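Local coordinates for SmhB (Serratia marcescens, PDB 6ZZH), which is probably the B component of a tripartite alpha-helical pore-forming toxin, related to the Bacillus haemolytic enterotoxins and thought to take part in membrane lysis, at residues A[156-161]-A[247-252]; A[80-85]-A[111-116]. One frame throughout, in Å; residues are numbered along the deposited sequence.

Interaction 1. Residues A[156-161]-A[247-252]; sequences NGVLEQ and RSQLNS
The type I turn from Arg247 to Leu250, in the loop between helix 230-245 and helix 252-300, packs against Val158, Leu159 and Gln161 in the opening turns of helix 156-185. Leu250 sends its side chain in toward this helix. Its CD2 lies 4.2 Å from Leu159 CA, and the same methyl approaches Val158 CG1 at 4.1 Å. The Val158 and Leu250 side chains run past each other in opposite directions; the other methyl of Leu250 is modelled too close to Val158 to be placed with confidence. Val158 CG1 lies anti to the backbone N (chi1 166°), which also brings it to 4.2 Å from Arg247 CG, so the valine meets the aliphatic base of the arginine. Farther out, the guanidinium edge comes up to Gln161: Gln161 CG sits at that edge, close to the guanidinium plane, 3.6 Å from Arg247 NH1. The glutamine amide is turned about 50° from that plane. No hydrogen bond joins the two segments here. Arg247 instead uses NH1 for a salt bridge to Asp165, one turn farther along the same helix, and NH2 for a bond to Leu243 O. Between the segments the contact is van der Waals and small, burying 220 Å² in all, while the charge of Arg247 is met just beyond it.

Interaction 2. Residues A[80-85]-A[111-116]; sequences QDYFET and DKAKEY
Asp81, Tyr82 and Thr85 face Lys112, Ala113 and Tyr116 across an antiparallel helix pair, helix 44-92 and helix 99-151, which follow each other in the chain. The short segments approach to 10.0 Å between axes, at 170°. Asp81 is the polar centre, one of its carboxylate oxygens taking two partners. Lys112 NZ makes a salt bridge to Asp81 OD2 at 2.7 Å, though its hydrogen bond is weak, and Tyr116 OH donates to that same oxygen, which lies at the edge of the tyrosine ring. Asp81 OD2 is modelled too close to its neighbours, the 2.4 Å to Tyr116 OH being very short, so both lengths are approximate. Two bends near the end of Lys112 (chi3 83°, chi4 86°) curl its amine back to the aspartate and carry its chain past Thr85, with Lys112 CD 3.6 Å from Thr85 CG2. Thr85 OG1 in turn bonds to Asp81 O at 2.7 Å, on the opposite face of that carbonyl from Thr85 N. On the more buried side, Tyr82 CE1 rests 4.0 Å from Ala113 CB, and Tyr82 CB meets Tyr116 CD2 at 4.3 Å. Helix 252-300 closes over this side, Leu292 touching both Tyr82 and Ala113, while Phe83 turns to helices 320-336 and 5-31.

How the interactions relate
Interactions 1 and 2 lie on opposite sides of the chain's centre, about 53 Å apart between centres, and share no segment. They follow in series: 80-85 with 111-116 joins helices 44-92 and 99-151, and the chain then passes into helix 156-185, which carries one half of interaction 1. Interaction 2 is partly buried within the helical bundle and combines an apolar inner side with a salt bridge and a tyrosine hydroxyl meeting on one carboxylate oxygen. Interaction 1 is a surface contact of helix with loop, van der Waals alone between its segments, its arginine paired beyond them. Helix 252-300 borders both, touching Leu159 near its start and Tyr82 and Ala113 far along its length.

Interaction 1. Residues A[156-161]-A[247-252]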
loop_
_atom_site.group_PDB
_atom_site.type_symbol
_atom_site.label_atom_id
_atom_site.label_comp_id
_atom_site.label_asym_id
_atom_site.label_seq_id
_atom_site.Cartn_x
_atom_site.Cartn_y
_atom_site.Cartn_z
ATOM N N ASN A 156 1.168 18.675 -27.729
ATOM C CA ASN A 156 0.764 17.362 -27.186
ATOM C C ASN A 156 1.999 16.476 -27.043
ATOM O O ASN A 156 2.016 15.650 -26.106
ATOM C CB ASN A 156 -0.373 16.752 -28.002
ATOM C CG ASN A 156 -1.680 17.452 -27.689
ATOM O OD1 ASN A 156 -1.866 17.977 -26.569
ATOM N ND2 ASN A 156 -2.587 17.454 -28.666
ATOM N N GLY A 157 3.032 16.670 -27.868
ATOM C CA GLY A 157 4.292 15.922 -27.716
ATOM C C GLY A 157 4.942 16.247 -26.389
ATOM O O GLY A 157 5.373 15.333 -25.685
ATOM N N VAL A 158 4.991 17.528 -26.046
ATOM C CA VAL A 158 5.657 17.991 -24.796
ATOM C C VAL A 158 4.843 17.473 -23.611
ATOM O O VAL A 158 5.442 17.008 -22.672
ATOM C CB VAL A 158 5.800 19.513 -24.745
ATOM C CG1 VAL A 158 6.168 19.981 -23.348
ATOM C CG2 VAL A 158 6.817 19.989 -25.763
ATOM N N LEU A 159 3.515 17.532 -23.703
ATOM C CA LEU A 159 2.599 17.056 -22.646
ATOM C C LEU A 159 2.853 15.571 -22.402
ATOM O O LEU A 159 2.988 15.161 -21.254
ATOM C CB LEU A 159 1.141 17.282 -23.066
ATOM C CG LEU A 159 0.130 16.597 -22.133
ATOM C CD1 LEU A 159 0.231 17.171 -20.712
ATOM C CD2 LEU A 159 -1.281 16.678 -22.681
ATOM N N GLU A 160 2.859 14.777 -23.459
ATOM C CA GLU A 160 2.975 13.313 -23.350
ATOM C C GLU A 160 4.348 12.952 -22.770
ATOM O O GLU A 160 4.439 12.021 -21.928
ATOM C CB GLU A 160 2.676 12.674 -24.701
ATOM C CG GLU A 160 2.816 11.170 -24.650
ATOM C CD GLU A 160 2.020 10.393 -23.591
ATOM O OE1 GLU A 160 1.013 10.932 -23.008
ATOM O OE2 GLU A 160 2.433 9.247 -23.324
ATOM N N GLN A 161 5.386 13.649 -23.179
ATOM C CA GLN A 161 6.759 13.463 -22.657
ATOM C C GLN A 161 6.765 13.689 -21.145
ATOM O O GLN A 161 7.297 12.853 -20.415
ATOM C CB GLN A 161 7.660 14.473 -23.364
ATOM C CG GLN A 161 9.100 14.381 -22.936
ATOM C CD GLN A 161 9.607 13.052 -23.391
ATOM O OE1 GLN A 161 9.226 12.001 -22.864
ATOM N NE2 GLN A 161 10.498 13.121 -24.370
ATOM N N ARG A 247 9.114 22.084 -17.282
ATOM C CA ARG A 247 7.987 22.286 -18.231
ATOM C C ARG A 247 7.151 23.484 -17.764
ATOM O O ARG A 247 5.915 23.405 -17.839
ATOM C CB ARG A 247 7.124 21.026 -18.331
ATOM C CG ARG A 247 7.608 20.011 -19.351
ATOM C CD ARG A 247 9.042 19.589 -19.159
ATOM N NE ARG A 247 9.183 18.258 -19.731
ATOM C CZ ARG A 247 9.397 17.123 -19.058
ATOM N NH1 ARG A 247 9.491 15.998 -19.740
ATOM N NH2 ARG A 247 9.604 17.101 -17.754
ATOM N N SER A 248 7.759 24.566 -17.283
ATOM C CA SER A 248 6.976 25.777 -16.900
ATOM C C SER A 248 6.550 26.579 -18.156
ATOM O O SER A 248 5.884 27.614 -17.973
ATOM C CB SER A 248 7.703 26.629 -15.892
ATOM O OG SER A 248 8.787 27.308 -16.507
ATOM N N GLN A 249 6.903 26.143 -19.377
ATOM C CA GLN A 249 6.449 26.775 -20.651
ATOM C C GLN A 249 5.073 26.210 -21.042
ATOM O O GLN A 249 4.424 26.794 -21.922
ATOM C CB GLN A 249 7.434 26.597 -21.820
ATOM C CG GLN A 249 7.434 25.222 -22.489
ATOM C CD GLN A 249 8.026 24.147 -21.611
ATOM O OE1 GLN A 249 8.586 24.414 -20.541
ATOM N NE2 GLN A 249 7.897 22.910 -22.055
ATOM N N LEU A 250 4.666 25.087 -20.460
ATOM C CA LEU A 250 3.322 24.503 -20.685
ATOM C C LEU A 250 2.313 25.403 -19.995
ATOM O O LEU A 250 2.692 26.129 -19.086
ATOM C CB LEU A 250 3.234 23.087 -20.125
ATOM C CG LEU A 250 3.248 21.993 -21.185
ATOM C CD1 LEU A 250 4.401 22.205 -22.154
ATOM C CD2 LEU A 250 3.316 20.621 -20.530
ATOM N N ASN A 251 1.092 25.408 -20.493
ATOM C CA ASN A 251 0.009 26.226 -19.904
ATOM C C ASN A 251 -0.157 25.784 -18.434
ATOM O O ASN A 251 -0.062 24.548 -18.160
ATOM C CB ASN A 251 -1.226 26.086 -20.781
ATOM C CG ASN A 251 -2.402 26.758 -20.141
ATOM O OD1 ASN A 251 -2.966 26.239 -19.180
ATOM N ND2 ASN A 251 -2.769 27.891 -20.682
ATOM N N SER A 252 -0.424 26.735 -17.533
ATOM C CA SER A 252 -0.531 26.510 -16.069
ATOM C C SER A 252 -1.659 25.542 -15.760
ATOM O O SER A 252 -1.496 24.702 -14.836
ATOM C CB SER A 252 -0.767 27.797 -15.311
ATOM O OG SER A 252 0.256 28.707 -15.600
#

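Interaction 2. Residues A[80-85]-A[111-116]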
loop_
_atom_site.group_PDB
_atom_site.type_symbol
_atom_site.label_atom_id
_atom_site.label_comp_id
_atom_site.label_asym_id
_atom_site.label_seq_id
_atom_site.Cartn_x
_atom_site.Cartn_y
_atom_site.Cartn_z
ATOM N N GLN A 80 -2.833 -14.439 12.974
ATOM C CA GLN A 80 -2.488 -14.565 14.394
ATOM C C GLN A 80 -3.387 -15.621 15.029
ATOM O O GLN A 80 -2.882 -16.452 15.765
ATOM C CB GLN A 80 -2.681 -13.209 15.084
ATOM C CG GLN A 80 -2.092 -13.145 16.467
ATOM C CD GLN A 80 -2.217 -11.756 17.045
ATOM O OE1 GLN A 80 -3.239 -11.410 17.602
ATOM N NE2 GLN A 80 -1.157 -10.965 16.952
ATOM N N ASP A 81 -4.686 -15.538 14.768
ATOM C CA ASP A 81 -5.667 -16.470 15.355
ATOM C C ASP A 81 -5.357 -17.861 14.819
ATOM O O ASP A 81 -5.390 -18.819 15.595
ATOM C CB ASP A 81 -7.092 -16.055 14.999
ATOM C CG ASP A 81 -8.174 -16.978 15.525
ATOM O OD1 ASP A 81 -8.210 -17.188 16.720
ATOM O OD2 ASP A 81 -8.984 -17.472 14.725
ATOM N N TYR A 82 -5.102 -17.973 13.529
ATOM C CA TYR A 82 -4.825 -19.288 12.921
ATOM C C TYR A 82 -3.658 -19.937 13.663
ATOM O O TYR A 82 -3.761 -21.109 14.118
ATOM C CB TYR A 82 -4.501 -19.241 11.425
ATOM C CG TYR A 82 -4.030 -20.602 11.023
ATOM C CD1 TYR A 82 -4.959 -21.620 10.814
ATOM C CD2 TYR A 82 -2.691 -20.934 11.049
ATOM C CE1 TYR A 82 -4.542 -22.929 10.589
ATOM C CE2 TYR A 82 -2.270 -22.231 10.814
ATOM C CZ TYR A 82 -3.194 -23.237 10.599
ATOM O OH TYR A 82 -2.783 -24.536 10.437
ATOM N N PHE A 83 -2.546 -19.219 13.748
ATOM C CA PHE A 83 -1.303 -19.780 14.311
ATOM C C PHE A 83 -1.403 -19.970 15.820
ATOM O O PHE A 83 -0.855 -20.934 16.266
ATOM C CB PHE A 83 -0.107 -18.983 13.827
ATOM C CG PHE A 83 0.275 -19.366 12.428
ATOM C CD1 PHE A 83 0.782 -20.635 12.161
ATOM C CD2 PHE A 83 0.122 -18.465 11.393
ATOM C CE1 PHE A 83 1.187 -20.982 10.882
ATOM C CE2 PHE A 83 0.491 -18.828 10.112
ATOM C CZ PHE A 83 1.033 -20.071 9.855
ATOM N N GLU A 84 -2.125 -19.121 16.548
ATOM C CA GLU A 84 -2.365 -19.320 17.999
ATOM C C GLU A 84 -3.152 -20.616 18.176
ATOM O O GLU A 84 -2.849 -21.386 19.082
ATOM C CB GLU A 84 -3.163 -18.162 18.593
ATOM C CG GLU A 84 -2.329 -16.907 18.682
ATOM C CD GLU A 84 -2.944 -15.719 19.390
ATOM O OE1 GLU A 84 -4.155 -15.730 19.632
ATOM O OE2 GLU A 84 -2.189 -14.804 19.722
ATOM N N THR A 85 -4.106 -20.850 17.284
ATOM C CA THR A 85 -4.946 -22.059 17.319
ATOM C C THR A 85 -4.105 -23.296 16.984
ATOM O O THR A 85 -4.206 -24.290 17.697
ATOM C CB THR A 85 -6.152 -21.899 16.403
ATOM O OG1 THR A 85 -6.877 -20.742 16.814
ATOM C CG2 THR A 85 -7.074 -23.090 16.477
ATOM N N ASP A 111 -10.605 -25.871 9.044
ATOM C CA ASP A 111 -11.818 -25.023 8.933
ATOM C C ASP A 111 -11.395 -23.559 9.041
ATOM O O ASP A 111 -11.806 -22.773 8.180
ATOM C CB ASP A 111 -12.864 -25.400 9.971
ATOM C CG ASP A 111 -13.532 -26.751 9.712
ATOM O OD1 ASP A 111 -13.251 -27.385 8.633
ATOM O OD2 ASP A 111 -14.345 -27.175 10.594
ATOM N N LYS A 112 -10.593 -23.224 10.052
ATOM C CA LYS A 112 -10.117 -21.830 10.243
ATOM C C LYS A 112 -9.343 -21.378 9.001
ATOM O O LYS A 112 -9.664 -20.347 8.472
ATOM C CB LYS A 112 -9.266 -21.706 11.503
ATOM C CG LYS A 112 -10.068 -21.896 12.761
ATOM C CD LYS A 112 -9.252 -21.670 13.983
ATOM C CE LYS A 112 -9.155 -20.210 14.312
ATOM N NZ LYS A 112 -10.325 -19.805 15.117
ATOM N N ALA A 113 -8.358 -22.152 8.563
ATOM C CA ALA A 113 -7.523 -21.844 7.397
ATOM C C ALA A 113 -8.419 -21.602 6.176
ATOM O O ALA A 113 -8.156 -20.618 5.460
ATOM C CB ALA A 113 -6.534 -22.977 7.154
ATOM N N LYS A 114 -9.444 -22.437 5.947
ATOM C CA LYS A 114 -10.332 -22.273 4.765
ATOM C C LYS A 114 -11.152 -20.996 4.949
ATOM O O LYS A 114 -11.286 -20.208 3.993
ATOM C CB LYS A 114 -11.146 -23.550 4.513
ATOM C CG LYS A 114 -10.300 -24.669 3.905
ATOM C CD LYS A 114 -11.060 -25.882 3.418
ATOM C CE LYS A 114 -11.713 -26.687 4.515
ATOM N NZ LYS A 114 -12.296 -27.936 3.960
ATOM N N GLU A 115 -11.653 -20.759 6.151
ATOM C CA GLU A 115 -12.394 -19.514 6.446
ATOM C C GLU A 115 -11.499 -18.332 6.069
ATOM O O GLU A 115 -11.938 -17.454 5.327
ATOM C CB GLU A 115 -12.784 -19.508 7.914
ATOM C CG GLU A 115 -13.543 -18.277 8.399
ATOM C CD GLU A 115 -13.699 -18.256 9.915
ATOM O OE1 GLU A 115 -13.647 -19.349 10.561
ATOM O OE2 GLU A 115 -13.853 -17.152 10.473
ATOM N N TYR A 116 -10.248 -18.322 6.512
ATOM C CA TYR A 116 -9.346 -17.156 6.313
ATOM C C TYR A 116 -8.846 -17.092 4.861
ATOM O O TYR A 116 -8.673 -15.965 4.346
ATOM C CB TYR A 116 -8.290 -17.176 7.408
ATOM C CG TYR A 116 -8.835 -17.061 8.819
ATOM C CD1 TYR A 116 -9.964 -16.316 9.124
ATOM C CD2 TYR A 116 -8.124 -17.588 9.876
ATOM C CE1 TYR A 116 -10.435 -16.183 10.420
ATOM C CE2 TYR A 116 -8.569 -17.463 11.177
ATOM C CZ TYR A 116 -9.719 -16.745 11.454
ATOM O OH TYR A 116 -10.092 -16.569 12.745
#